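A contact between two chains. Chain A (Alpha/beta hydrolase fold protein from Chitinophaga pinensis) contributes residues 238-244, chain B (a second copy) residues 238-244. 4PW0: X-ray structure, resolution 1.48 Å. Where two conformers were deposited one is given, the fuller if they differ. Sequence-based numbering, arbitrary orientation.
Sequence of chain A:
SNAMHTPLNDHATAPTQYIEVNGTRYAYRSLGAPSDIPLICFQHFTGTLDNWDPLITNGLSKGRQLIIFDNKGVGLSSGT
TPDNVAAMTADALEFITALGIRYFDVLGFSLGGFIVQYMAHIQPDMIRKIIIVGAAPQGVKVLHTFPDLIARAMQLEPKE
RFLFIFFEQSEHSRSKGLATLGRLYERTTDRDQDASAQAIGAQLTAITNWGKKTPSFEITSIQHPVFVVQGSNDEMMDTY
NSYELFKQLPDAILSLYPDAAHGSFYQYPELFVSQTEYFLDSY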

# COMPACT_ATOMS: atom_id res chain seq x y z
N ASP A 238 5.33 13.93 -9.51
CA ASP A 238 4.75 12.94 -10.46
C ASP A 238 4.55 11.61 -9.69
O ASP A 238 5.52 10.96 -9.30
N THR A 239 3.31 11.21 -9.51
CA THR A 239 3.02 9.96 -8.86
C THR A 239 3.81 8.80 -9.46
O THR A 239 4.23 7.91 -8.72
N TYR A 240 4.01 8.78 -10.78
CA TYR A 240 4.72 7.66 -11.38
C TYR A 240 6.12 7.51 -10.87
O TYR A 240 6.67 6.40 -10.82
N ASN A 241 6.72 8.60 -10.43
CA ASN A 241 8.06 8.51 -9.84
C ASN A 241 8.13 7.72 -8.52
O ASN A 241 9.21 7.26 -8.14
N SER A 242 6.99 7.55 -7.85
CA SER A 242 6.94 6.68 -6.70
C SER A 242 6.87 5.21 -7.13
O SER A 242 7.45 4.33 -6.45
N TYR A 243 6.17 4.95 -8.22
CA TYR A 243 6.26 3.63 -8.85
C TYR A 243 7.69 3.34 -9.29
O TYR A 243 8.21 2.24 -9.10
N GLU A 244 8.39 4.35 -9.83
CA GLU A 244 9.80 4.17 -10.17
C GLU A 244 10.66 3.83 -8.97
O GLU A 244 11.52 2.94 -9.04
N ASP B 238 0.26 -9.12 -15.15
CA ASP B 238 1.10 -7.90 -15.35
C ASP B 238 0.85 -6.96 -14.15
O ASP B 238 -0.25 -6.42 -13.99
N THR B 239 1.87 -6.75 -13.34
CA THR B 239 1.76 -5.84 -12.23
C THR B 239 1.20 -4.49 -12.64
O THR B 239 0.44 -3.89 -11.88
N TYR B 240 1.57 -3.99 -13.82
CA TYR B 240 1.09 -2.67 -14.22
C TYR B 240 -0.41 -2.59 -14.32
O TYR B 240 -1.02 -1.54 -14.11
N ASN B 241 -1.05 -3.72 -14.59
CA ASN B 241 -2.51 -3.74 -14.62
C ASN B 241 -3.19 -3.47 -13.27
O ASN B 241 -4.37 -3.09 -13.23
N SER B 242 -2.45 -3.65 -12.17
CA SER B 242 -2.96 -3.25 -10.88
C SER B 242 -2.83 -1.74 -10.68
O SER B 242 -3.71 -1.11 -10.04
N TYR B 243 -1.77 -1.16 -11.20
CA TYR B 243 -1.70 0.30 -11.30
C TYR B 243 -2.83 0.84 -12.16
O TYR B 243 -3.47 1.84 -11.82
N GLU B 244 -3.16 0.16 -13.26
CA GLU B 244 -4.31 0.56 -14.08
C GLU B 244 -5.61 0.51 -13.31
O GLU B 244 -6.43 1.44 -13.41

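The two stretches are copies of one segment related by an exact two-fold axis, so each contact between unlike residues occurs twice and each contact between like residues spans symmetry mates. The helices run at 155° to one another, close to antiparallel, and their axes come no nearer than 13.0 Å. That spacing is too wide for backbone packing: the CA atoms of Tyr A243 and Tyr B243, the nearest pair in register, are 9.0 Å apart. Side chains must fill the gap, and three residues per chain do so, burying 251 Å² with both sides summed.

The aromatic contacts carry most of that area. Tyr A243 and Tyr B243 direct their CA-to-CB bonds toward the opposing stretch and adopt chi1 t (-174°) with chi2 at 50°; each has two deposited conformers, and the one given is analysed here. Their rings are near parallel, with planes at 13°, but the centroids lie 5.9 Å apart and the rings are slid so far that they barely overlap. The slide carries each ring past its mate, and its hydroxyl end reaches the start of the partner segment. Each of these tyrosines has more area covered by the other stretch than any other residue of its segment.

Tyr A240 and Tyr B240 enter differently. Their CA-to-CB bonds point sideways, yet chi1 t (-169°) and chi2 of 80° bring the ends of the side chains nearer to the partner. The two rings meet at their edges, with Tyr A240 CE1 4.2 Å from Tyr B240 CE1. Each also borders the other tyrosine pair: Tyr A240 CD1 lies 4.2 Å from Tyr B243 CE2, and Tyr A243 CE2 lies 4.2 Å from Tyr B240 CD1. Tyr B243 CE2 sits near the plane of the Tyr A240 ring, at its edge, and Tyr A243 CE2 does the same at the Tyr B240 ring. Four rings thus form one continuous apolar patch across the axis.

The remaining contact is between a methyl and a phenol oxygen. The CA-to-CB bonds of Thr A239 and Thr B239 point toward the other stretch, with chi1 m (-68°). Thr A239 CG2 is 3.9 Å from Tyr B243 OH, and Tyr A243 OH is 3.9 Å from Thr B239 CG2. These are van der Waals approaches, while each threonine OG1 is hydrogen-bonded elsewhere in the structure.

No hydrogen bond crosses between the stretches; the polar bonding within them serves each segment's own fold. Asp A238, chi1 t, accepts through OD1 from Tyr A240 N at 2.9 Å with an N-H...acceptor angle of 151°, a capping bond from the residue that precedes the turn leading into the helix. Asp B238 OD1 and Tyr B240 N repeat it at 2.9 Å. The hydroxyls of Tyr A240 and Tyr B240 find their partners elsewhere in the structure. Asn A241, Ser A242 and Glu A244, all chi1 m, stay out of reach of the chain B stretch, as do their symmetry mates of the chain A stretch.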

# COMPACT_ATOMS: atom_id res chain seq x y z
CB ASP A 238 5.62 12.76 -11.72
CG ASP A 238 4.95 11.90 -12.79
OD1 ASP A 238 4.00 11.16 -12.49
OD2 ASP A 238 5.36 12.04 -13.97
CB THR A 239 1.53 9.72 -8.88
OG1 THR A 239 0.92 10.70 -8.03
CG2 THR A 239 1.15 8.31 -8.41
CB TYR A 240 4.71 7.79 -12.91
CG TYR A 240 5.20 6.54 -13.58
CD1 TYR A 240 4.39 5.47 -13.75
CD2 TYR A 240 6.50 6.46 -13.97
CE1 TYR A 240 4.86 4.30 -14.33
CE2 TYR A 240 7.01 5.29 -14.54
CZ TYR A 240 6.17 4.23 -14.74
OH TYR A 240 6.62 3.05 -15.30
CB ASN A 241 8.70 9.87 -9.71
CG ASN A 241 9.14 10.40 -11.04
OD1 ASN A 241 9.62 9.63 -11.90
ND2 ASN A 241 9.01 11.70 -11.23
CB SER A 242 5.79 7.06 -5.78
OG SER A 242 6.07 8.30 -5.12
CB TYR A 243 5.25 3.48 -9.98
CG TYR A 243 5.19 2.09 -10.60
CD1 TYR A 243 5.07 0.98 -9.83
CD2 TYR A 243 5.32 1.92 -11.96
CE1 TYR A 243 5.02 -0.26 -10.36
CE2 TYR A 243 5.30 0.66 -12.51
CZ TYR A 243 5.12 -0.43 -11.66
OH TYR A 243 5.03 -1.70 -12.14
CB GLU A 244 10.40 5.42 -10.85
CG GLU A 244 9.98 5.57 -12.29
CD GLU A 244 10.70 4.61 -13.23
OE1 GLU A 244 11.53 3.79 -12.74
OE2 GLU A 244 10.45 4.68 -14.45
CB ASP B 238 0.82 -7.22 -16.71
CG ASP B 238 1.80 -6.09 -17.01
OD1 ASP B 238 2.48 -5.58 -16.10
OD2 ASP B 238 1.93 -5.76 -18.22
CB THR B 239 3.10 -5.73 -11.54
OG1 THR B 239 3.37 -7.00 -10.92
CG2 THR B 239 3.13 -4.63 -10.48
CB TYR B 240 1.74 -2.24 -15.54
CG TYR B 240 1.47 -0.80 -15.86
CD1 TYR B 240 2.18 0.19 -15.28
CD2 TYR B 240 0.45 -0.47 -16.70
CE1 TYR B 240 1.91 1.53 -15.54
CE2 TYR B 240 0.13 0.86 -16.97
CZ TYR B 240 0.89 1.84 -16.40
OH TYR B 240 0.62 3.18 -16.63
CB ASN B 241 -3.04 -5.00 -15.27
CG ASN B 241 -2.84 -4.98 -16.76
OD1 ASN B 241 -2.98 -3.91 -17.40
ND2 ASN B 241 -2.54 -6.13 -17.33
CB SER B 242 -2.26 -4.03 -9.76
OG SER B 242 -2.69 -5.39 -9.78
CB TYR B 243 -0.32 0.77 -11.77
CG TYR B 243 -0.12 2.27 -11.77
CD1 TYR B 243 -0.43 3.02 -10.68
CD2 TYR B 243 0.32 2.93 -12.89
CE1 TYR B 243 -0.26 4.36 -10.66
CE2 TYR B 243 0.45 4.30 -12.89
CZ TYR B 243 0.18 4.99 -11.72
OH TYR B 243 0.36 6.33 -11.63
CB GLU B 244 -4.47 -0.31 -15.34
CG GLU B 244 -3.47 0.03 -16.42
CD GLU B 244 -3.82 1.32 -17.16
OE1 GLU B 244 -4.84 1.97 -16.80
OE2 GLU B 244 -3.07 1.67 -18.10